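Local atomic coordinates of endoglucanase (Komagataeibacter sucrofermentans, PDB entry 6VC5), a protein that probably hydrolyses internal beta-1,4-glucosidic linkages in cellulose and related beta-glucans. Residues A5-H17 against T293-M307. Residues are numbered along the deposited sequence; the frame is centred on the assembly and turned at random.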
ATOM      1  N   ALA A   5      12.718  14.522   5.662  1.00 19.82           N
ATOM      2  CA  ALA A   5      14.071  14.055   5.941  1.00 20.67           C
ATOM      3  C   ALA A   5      14.258  13.744   7.424  1.00 19.12           C
ATOM      4  O   ALA A   5      14.927  12.766   7.784  1.00 18.70           O
ATOM      5  CB  ALA A   5      15.096  15.075   5.449  1.00 21.21           C
ATOM      6  N   GLN A   6      13.657  14.545   8.305  1.00 19.70           N
ATOM      7  CA  GLN A   6      13.832  14.288   9.731  1.00 20.91           C
ATOM      8  C   GLN A   6      13.028  13.078  10.190  1.00 19.26           C
ATOM      9  O   GLN A   6      13.488  12.314  11.048  1.00 20.61           O
ATOM     10  CB  GLN A   6      13.509  15.535  10.557  1.00 26.29           C
ATOM     11  CG  GLN A   6      14.538  16.655  10.384  1.00 31.03           C
ATOM     12  CD  GLN A   6      14.580  17.210   8.966  1.00 35.72           C
ATOM     13  OE1 GLN A   6      15.534  16.976   8.229  1.00 37.84           O
ATOM     14  NE2 GLN A   6      13.557  17.970   8.592  1.00 37.71           N
ATOM     15  N   GLN A   7      11.825  12.887   9.640  1.00 16.99           N
ATOM     16  CA  GLN A   7      11.053  11.695   9.982  1.00 16.64           C
ATOM     17  C   GLN A   7      11.709  10.430   9.433  1.00 14.04           C
ATOM     18  O   GLN A   7      11.726   9.391  10.107  1.00 13.92           O
ATOM     19  CB  GLN A   7       9.607  11.841   9.504  1.00 17.24           C
ATOM     20  CG  GLN A   7       8.853  12.977  10.199  1.00 19.16           C
ATOM     21  CD  GLN A   7       8.870  12.848  11.713  1.00 21.35           C
ATOM     22  OE1 GLN A   7       8.406  11.854  12.264  1.00 23.01           O
ATOM     23  NE2 GLN A   7       9.421  13.854  12.391  1.00 23.44           N
ATOM     24  N   TRP A   8      12.261  10.496   8.214  1.00 12.17           N
ATOM     25  CA  TRP A   8      12.992   9.350   7.678  1.00 11.80           C
ATOM     26  C   TRP A   8      14.179   8.980   8.562  1.00 13.60           C
ATOM     27  O   TRP A   8      14.438   7.796   8.797  1.00 15.64           O
ATOM     28  CB  TRP A   8      13.443   9.599   6.237  1.00 13.42           C
ATOM     29  CG  TRP A   8      14.547   8.649   5.776  1.00 12.72           C
ATOM     30  CD1 TRP A   8      15.828   8.990   5.449  1.00 14.09           C
ATOM     31  CD2 TRP A   8      14.461   7.219   5.614  1.00 12.91           C
ATOM     32  NE1 TRP A   8      16.540   7.869   5.085  1.00 14.27           N
ATOM     33  CE2 TRP A   8      15.726   6.771   5.174  1.00 13.36           C
ATOM     34  CE3 TRP A   8      13.436   6.279   5.783  1.00 13.00           C
ATOM     35  CZ2 TRP A   8      15.996   5.424   4.904  1.00 13.17           C
ATOM     36  CZ3 TRP A   8      13.708   4.937   5.520  1.00 12.54           C
ATOM     37  CH2 TRP A   8      14.983   4.526   5.082  1.00 13.01           C
ATOM     38  N   ALA A   9      14.898   9.978   9.083  1.00 14.51           N
ATOM     39  CA  ALA A   9      16.042   9.687   9.945  1.00 15.24           C
ATOM     40  C   ALA A   9      15.635   8.862  11.165  1.00 15.44           C
ATOM     41  O   ALA A   9      16.374   7.968  11.595  1.00 15.10           O
ATOM     42  CB  ALA A   9      16.721  10.983  10.375  1.00 16.58           C
ATOM     43  N   ILE A  10      14.466   9.148  11.739  1.00 13.95           N
ATOM     44  CA  ILE A  10      13.956   8.346  12.849  1.00 14.20           C
ATOM     45  C   ILE A  10      13.609   6.934  12.388  1.00 12.96           C
ATOM     46  O   ILE A  10      13.988   5.944  13.031  1.00 14.57           O
ATOM     47  CB  ILE A  10      12.744   9.036  13.499  1.00 14.57           C
ATOM     48  CG1 ILE A  10      13.138  10.390  14.090  1.00 16.52           C
ATOM     49  CG2 ILE A  10      12.155   8.158  14.576  1.00 15.84           C
ATOM     50  CD1 ILE A  10      11.930  11.299  14.336  1.00 18.24           C
ATOM     51  N   PHE A  11      12.846   6.818  11.290  1.00 12.63           N
ATOM     52  CA  PHE A  11      12.504   5.505  10.749  1.00 11.09           C
ATOM     53  C   PHE A  11      13.761   4.699  10.465  1.00 11.13           C
ATOM     54  O   PHE A  11      13.862   3.526  10.848  1.00 12.86           O
ATOM     55  CB  PHE A  11      11.677   5.667   9.468  1.00 11.46           C
ATOM     56  CG  PHE A  11      11.065   4.384   8.965  1.00 12.65           C
ATOM     57  CD1 PHE A  11       9.774   4.026   9.326  1.00 14.41           C
ATOM     58  CD2 PHE A  11      11.777   3.541   8.126  1.00 13.34           C
ATOM     59  CE1 PHE A  11       9.197   2.840   8.856  1.00 13.61           C
ATOM     60  CE2 PHE A  11      11.211   2.357   7.652  1.00 13.93           C
ATOM     61  CZ  PHE A  11       9.925   2.007   8.019  1.00 14.43           C
ATOM     62  N   ARG A  12      14.738   5.336   9.820  1.00 10.60           N
ATOM     63  CA  ARG A  12      15.972   4.654   9.446  1.00 12.08           C
ATOM     64  C   ARG A  12      16.732   4.172  10.675  1.00 12.96           C
ATOM     65  O   ARG A  12      17.247   3.046  10.698  1.00 13.29           O
ATOM     66  CB  ARG A  12      16.842   5.594   8.606  1.00 13.88           C
ATOM     67  CG  ARG A  12      18.131   4.959   8.101  1.00 16.18           C
ATOM     68  CD  ARG A  12      19.050   6.017   7.507  1.00 17.84           C
ATOM     69  NE  ARG A  12      19.463   7.000   8.501  1.00 22.76           N
ATOM     70  CZ  ARG A  12      19.730   8.276   8.231  1.00 25.12           C
ATOM     71  NH1 ARG A  12      19.628   8.730   6.988  1.00 26.85           N
ATOM     72  NH2 ARG A  12      20.097   9.102   9.204  1.00 25.96           N
ATOM     73  N   ASP A  13      16.806   5.006  11.712  1.00 14.67           N
ATOM     74  CA  ASP A  13      17.515   4.603  12.924  1.00 16.29           C
ATOM     75  C   ASP A  13      16.885   3.358  13.545  1.00 17.03           C
ATOM     76  O   ASP A  13      17.593   2.502  14.091  1.00 18.10           O
ATOM     77  CB  ASP A  13      17.521   5.762  13.919  1.00 21.78           C
ATOM     78  CG  ASP A  13      18.103   5.375  15.267  1.00 30.26           C
ATOM     79  OD1 ASP A  13      17.466   5.680  16.300  1.00 32.23           O
ATOM     80  OD2 ASP A  13      19.201   4.776  15.294  1.00 33.47           O
ATOM     81  N   LYS A  14      15.557   3.232  13.459  1.00 15.69           N
ATOM     82  CA  LYS A  14      14.859   2.144  14.137  1.00 15.63           C
ATOM     83  C   LYS A  14      14.859   0.851  13.324  1.00 14.33           C
ATOM     84  O   LYS A  14      15.010  -0.237  13.895  1.00 15.80           O
ATOM     85  CB  LYS A  14      13.419   2.563  14.444  1.00 17.10           C
ATOM     86  CG  LYS A  14      13.322   3.671  15.484  1.00 20.78           C
ATOM     87  CD  LYS A  14      11.886   4.109  15.705  1.00 23.26           C
ATOM     88  CE  LYS A  14      11.652   4.493  17.158  1.00 28.61           C
ATOM     89  NZ  LYS A  14      11.081   3.362  17.941  1.00 31.04           N
ATOM     90  N   TYR A  15      14.702   0.940  11.996  1.00 12.58           N
ATOM     91  CA  TYR A  15      14.363  -0.231  11.200  1.00 12.04           C
ATOM     92  C   TYR A  15      15.315  -0.544  10.060  1.00 10.77           C
ATOM     93  O   TYR A  15      15.193  -1.628   9.477  1.00 12.36           O
ATOM     94  CB  TYR A  15      12.934  -0.115  10.643  1.00 12.05           C
ATOM     95  CG  TYR A  15      11.910   0.229  11.701  1.00 11.54           C
ATOM     96  CD1 TYR A  15      11.690  -0.616  12.789  1.00 12.68           C
ATOM     97  CD2 TYR A  15      11.174   1.400  11.621  1.00 12.13           C
ATOM     98  CE1 TYR A  15      10.763  -0.301  13.768  1.00 12.78           C
ATOM     99  CE2 TYR A  15      10.241   1.725  12.599  1.00 13.39           C
ATOM    100  CZ  TYR A  15      10.045   0.874  13.662  1.00 14.13           C
ATOM    101  OH  TYR A  15       9.123   1.181  14.632  1.00 17.18           O
ATOM    102  N   PHE A  16      16.236   0.352   9.715  1.00 11.84           N
ATOM    103  CA  PHE A  16      17.171   0.135   8.618  1.00 11.76           C
ATOM    104  C   PHE A  16      18.451  -0.526   9.121  1.00 10.59           C
ATOM    105  O   PHE A  16      18.988  -0.163  10.173  1.00 12.31           O
ATOM    106  CB  PHE A  16      17.491   1.482   7.961  1.00 11.76           C
ATOM    107  CG  PHE A  16      18.654   1.449   6.991  1.00 10.56           C
ATOM    108  CD1 PHE A  16      18.469   1.088   5.665  1.00 12.11           C
ATOM    109  CD2 PHE A  16      19.921   1.820   7.405  1.00 11.72           C
ATOM    110  CE1 PHE A  16      19.541   1.082   4.774  1.00 12.13           C
ATOM    111  CE2 PHE A  16      21.004   1.817   6.521  1.00 12.61           C
ATOM    112  CZ  PHE A  16      20.816   1.453   5.213  1.00 12.53           C
ATOM    113  N   HIS A  17      18.942  -1.496   8.355  1.00 11.25           N
ATOM    114  CA  HIS A  17      20.208  -2.149   8.629  1.00 13.72           C
ATOM    115  C   HIS A  17      21.181  -1.913   7.477  1.00 13.93           C
ATOM    116  O   HIS A  17      20.763  -1.746   6.322  1.00 12.98           O
ATOM    117  CB  HIS A  17      19.976  -3.652   8.838  1.00 14.84           C
ATOM    118  CG  HIS A  17      19.190  -3.951  10.073  1.00 18.71           C
ATOM    119  ND1 HIS A  17      19.780  -4.336  11.258  1.00 21.12           N
ATOM    120  CD2 HIS A  17      17.862  -3.856  10.324  1.00 19.65           C
ATOM    121  CE1 HIS A  17      18.845  -4.498  12.178  1.00 20.79           C
ATOM    122  NE2 HIS A  17      17.673  -4.208  11.639  1.00 20.53           N
ATOM    123  N   THR A 293       4.339  12.343  15.055  1.00 14.93           N
ATOM    124  CA  THR A 293       5.738  12.194  14.734  1.00 15.89           C
ATOM    125  C   THR A 293       6.278  10.813  15.099  1.00 16.44           C
ATOM    126  O   THR A 293       5.808  10.175  15.982  1.00 15.68           O
ATOM    127  CB  THR A 293       6.599  13.261  15.392  1.00 19.03           C
ATOM    128  OG1 THR A 293       6.281  13.316  16.775  1.00 21.18           O
ATOM    129  CG2 THR A 293       6.329  14.619  14.748  1.00 21.50           C
ATOM    130  N   LEU A 294       7.287  10.376  14.370  1.00 15.48           N
ATOM    131  CA  LEU A 294       7.726   8.992  14.491  1.00 17.33           C
ATOM    132  C   LEU A 294       8.445   8.688  15.795  1.00 20.09           C
ATOM    133  O   LEU A 294       8.558   7.508  16.156  1.00 20.74           O
ATOM    134  CB  LEU A 294       8.615   8.607  13.314  1.00 18.63           C
ATOM    135  CG  LEU A 294       7.865   7.856  12.220  1.00 20.75           C
ATOM    136  CD1 LEU A 294       6.827   8.753  11.556  1.00 20.95           C
ATOM    137  CD2 LEU A 294       8.858   7.325  11.209  1.00 20.33           C
ATOM    138  N   ASP A 295       8.934   9.705  16.507  1.00 21.16           N
ATOM    139  CA  ASP A 295       9.522   9.432  17.813  1.00 23.84           C
ATOM    140  C   ASP A 295       8.498   8.929  18.825  1.00 23.75           C
ATOM    141  O   ASP A 295       8.895   8.425  19.879  1.00 24.91           O
ATOM    142  CB  ASP A 295      10.257  10.662  18.351  1.00 28.40           C
ATOM    143  CG  ASP A 295       9.355  11.868  18.478  1.00 32.55           C
ATOM    144  OD1 ASP A 295       8.703  12.225  17.475  1.00 33.29           O
ATOM    145  OD2 ASP A 295       9.297  12.462  19.577  1.00 35.36           O
ATOM    146  N   HIS A 296       7.199   9.049  18.534  1.00 22.46           N
ATOM    147  CA  HIS A 296       6.143   8.527  19.399  1.00 21.03           C
ATOM    148  C   HIS A 296       5.478   7.275  18.838  1.00 18.62           C
ATOM    149  O   HIS A 296       4.504   6.787  19.430  1.00 18.36           O
ATOM    150  CB  HIS A 296       5.071   9.591  19.651  1.00 23.59           C
ATOM    151  CG  HIS A 296       5.594  10.852  20.265  1.00 27.43           C
ATOM    152  ND1 HIS A 296       5.150  12.101  19.893  1.00 28.10           N
ATOM    153  CD2 HIS A 296       6.543  11.054  21.211  1.00 29.01           C
ATOM    154  CE1 HIS A 296       5.793  13.019  20.594  1.00 29.64           C
ATOM    155  NE2 HIS A 296       6.645  12.411  21.399  1.00 29.68           N
ATOM    156  N   ALA A 297       5.955   6.756  17.708  1.00 17.04           N
ATOM    157  CA  ALA A 297       5.298   5.620  17.079  1.00 16.76           C
ATOM    158  C   ALA A 297       5.362   4.404  17.998  1.00 17.23           C
ATOM    159  O   ALA A 297       6.447   4.058  18.489  1.00 20.13           O
ATOM    160  CB  ALA A 297       5.961   5.296  15.738  1.00 17.32           C
ATOM    161  N   PRO A 298       4.235   3.740  18.265  1.00 14.71           N
ATOM    162  CA  PRO A 298       4.260   2.565  19.150  1.00 14.76           C
ATOM    163  C   PRO A 298       4.843   1.324  18.509  1.00 15.85           C
ATOM    164  O   PRO A 298       5.247   0.406  19.240  1.00 17.65           O
ATOM    165  CB  PRO A 298       2.777   2.333  19.467  1.00 15.61           C
ATOM    166  CG  PRO A 298       2.067   2.863  18.244  1.00 14.84           C
ATOM    167  CD  PRO A 298       2.875   4.054  17.785  1.00 15.08           C
ATOM    168  N   ASP A 299       4.874   1.250  17.180  1.00 15.24           N
ATOM    169  CA  ASP A 299       5.374   0.068  16.496  1.00 14.94           C
ATOM    170  C   ASP A 299       5.690   0.401  15.045  1.00 12.45           C
ATOM    171  O   ASP A 299       5.394   1.491  14.547  1.00 11.98           O
ATOM    172  CB  ASP A 299       4.410  -1.130  16.611  1.00 18.55           C
ATOM    173  CG  ASP A 299       3.026  -0.865  15.999  1.00 21.84           C
ATOM    174  OD1 ASP A 299       2.852   0.088  15.215  1.00 22.13           O
ATOM    175  OD2 ASP A 299       2.091  -1.645  16.301  1.00 25.53           O
ATOM    176  N   TYR A 300       6.287  -0.580  14.372  1.00 12.76           N
ATOM    177  CA  TYR A 300       6.671  -0.427  12.974  1.00 10.31           C
ATOM    178  C   TYR A 300       5.468  -0.137  12.078  1.00  9.16           C
ATOM    179  O   TYR A 300       5.545   0.717  11.186  1.00  9.47           O
ATOM    180  CB  TYR A 300       7.372  -1.707  12.527  1.00 10.28           C
ATOM    181  CG  TYR A 300       7.561  -1.816  11.050  1.00 11.78           C
ATOM    182  CD1 TYR A 300       8.674  -1.258  10.443  1.00 13.67           C
ATOM    183  CD2 TYR A 300       6.628  -2.463  10.255  1.00 14.10           C
ATOM    184  CE1 TYR A 300       8.853  -1.346   9.081  1.00 16.43           C
ATOM    185  CE2 TYR A 300       6.800  -2.553   8.888  1.00 15.72           C
ATOM    186  CZ  TYR A 300       7.922  -1.993   8.309  1.00 18.04           C
ATOM    187  OH  TYR A 300       8.107  -2.079   6.947  1.00 20.54           O
ATOM    188  N   TYR A 301       4.364  -0.860  12.266  1.00  8.72           N
ATOM    189  CA  TYR A 301       3.203  -0.644  11.406  1.00  8.73           C
ATOM    190  C   TYR A 301       2.777   0.818  11.435  1.00  8.27           C
ATOM    191  O   TYR A 301       2.536   1.437  10.390  1.00  7.60           O
ATOM    192  CB  TYR A 301       2.038  -1.529  11.871  1.00 10.18           C
ATOM    193  CG  TYR A 301       0.770  -1.204  11.128  1.00  9.87           C
ATOM    194  CD1 TYR A 301       0.481  -1.810   9.914  1.00 10.27           C
ATOM    195  CD2 TYR A 301      -0.118  -0.256  11.619  1.00  9.15           C
ATOM    196  CE1 TYR A 301      -0.669  -1.487   9.209  1.00  9.73           C
ATOM    197  CE2 TYR A 301      -1.255   0.072  10.931  1.00  9.67           C
ATOM    198  CZ  TYR A 301      -1.528  -0.552   9.728  1.00 10.75           C
ATOM    199  OH  TYR A 301      -2.664  -0.214   9.052  1.00 11.36           O
ATOM    200  N   SER A 302       2.660   1.376  12.634  1.00  8.54           N
ATOM    201  CA  SER A 302       2.193   2.750  12.770  1.00  7.60           C
ATOM    202  C   SER A 302       3.200   3.727  12.173  1.00  8.34           C
ATOM    203  O   SER A 302       2.817   4.714  11.524  1.00  8.86           O
ATOM    204  CB  SER A 302       1.972   3.058  14.252  1.00  9.92           C
ATOM    205  OG  SER A 302       1.362   4.322  14.415  1.00 11.22           O
ATOM    206  N   ALA A 303       4.494   3.470  12.375  1.00  8.29           N
ATOM    207  CA  ALA A 303       5.525   4.357  11.846  1.00  8.36           C
ATOM    208  C   ALA A 303       5.483   4.419  10.318  1.00  8.23           C
ATOM    209  O   ALA A 303       5.567   5.500   9.726  1.00  7.93           O
ATOM    210  CB  ALA A 303       6.904   3.904  12.328  1.00  9.66           C
ATOM    211  N   ALA A 304       5.348   3.265   9.660  1.00  7.94           N
ATOM    212  CA  ALA A 304       5.294   3.257   8.204  1.00  7.94           C
ATOM    213  C   ALA A 304       4.049   3.969   7.683  1.00  8.33           C
ATOM    214  O   ALA A 304       4.127   4.729   6.709  1.00 10.37           O
ATOM    215  CB  ALA A 304       5.381   1.821   7.678  1.00  7.95           C
ATOM    216  N   LEU A 305       2.897   3.752   8.324  1.00  6.56           N
ATOM    217  CA  LEU A 305       1.676   4.416   7.872  1.00  7.88           C
ATOM    218  C   LEU A 305       1.759   5.930   8.061  1.00  7.32           C
ATOM    219  O   LEU A 305       1.313   6.701   7.197  1.00  7.77           O
ATOM    220  CB  LEU A 305       0.469   3.827   8.610  1.00  8.26           C
ATOM    221  CG  LEU A 305      -0.917   4.330   8.200  1.00  7.67           C
ATOM    222  CD1 LEU A 305      -1.215   4.081   6.723  1.00  8.61           C
ATOM    223  CD2 LEU A 305      -1.962   3.642   9.066  1.00  9.57           C
ATOM    224  N   THR A 306       2.332   6.372   9.184  1.00  6.73           N
ATOM    225  CA  THR A 306       2.531   7.796   9.417  1.00  7.32           C
ATOM    226  C   THR A 306       3.458   8.400   8.366  1.00  7.57           C
ATOM    227  O   THR A 306       3.169   9.469   7.816  1.00  7.15           O
ATOM    228  CB  THR A 306       3.080   7.990  10.831  1.00  9.02           C
ATOM    229  OG1 THR A 306       2.136   7.467  11.777  1.00 10.11           O
ATOM    230  CG2 THR A 306       3.309   9.482  11.138  1.00  9.63           C
ATOM    231  N   MET A 307       4.557   7.708   8.035  1.00  8.29           N
ATOM    232  CA  MET A 307       5.443   8.199   6.983  1.00  9.26           C
ATOM    233  C   MET A 307       4.716   8.332   5.648  1.00 10.16           C
ATOM    234  O   MET A 307       4.915   9.320   4.928  1.00 10.17           O
ATOM    235  CB  MET A 307       6.650   7.278   6.812  1.00 13.78           C
ATOM    236  CG  MET A 307       7.748   7.423   7.824  1.00 17.25           C
ATOM    237  SD  MET A 307       8.752   8.942   7.738  1.00 17.56           S
ATOM    238  CE  MET A 307       8.390   9.707   6.149  1.00 17.92           C
TER
HETATM  239  O   HOH W   1       8.594   2.026  18.399  1.00 42.63           O
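Helix 5-15 and helix 300-307 run nearly antiparallel, their axes 11.0 Å apart at closest approach and their directions at 156°, and Phe-11 and Tyr-15 of the first meet Tyr-300 of the second in an aromatic cluster. The contact brings the first and last helices of the chain side by side, consistent with the alpha/alpha barrel of family 8 enzymes. Phe-11 is a knob in a hole made by Tyr-300, Ala-303, Ala-304 and Met-307. With CG anti to the backbone N (chi1 -170°), its ring reaches across so that CZ lies 3.7 Å from Tyr-300 CE1, while Phe-42 of helix 33-46 packs edge-to-face with the same ring. Tyr-15 and Tyr-300 form a T-shaped pair, planes at 90°: the edge of Tyr-300 brings CD1 over the centre of the Tyr-15 ring, 3.8 Å from Tyr-15 CG. The opposite face of Tyr-15 is covered by its neighbour Lys-14 CB. Replacing Tyr-15 by an alanine would probably leave the edge of Tyr-300 without its aromatic face and open a gap beside Ala-303 CB. One turn before Phe-11, Gln-7 CB lies 3.5 Å from Met-307 SD, while Ile-10 CG2 packs 3.8 Å from Leu-294 CB. A water bridges Lys-14 NZ to Ala-297 O. Gln-7, bent at chi2, grips the short 3-10 turn: Leu-294 N donates to Gln-7 OE1 at 2.8 Å, nearly straight and in the carbonyl plane.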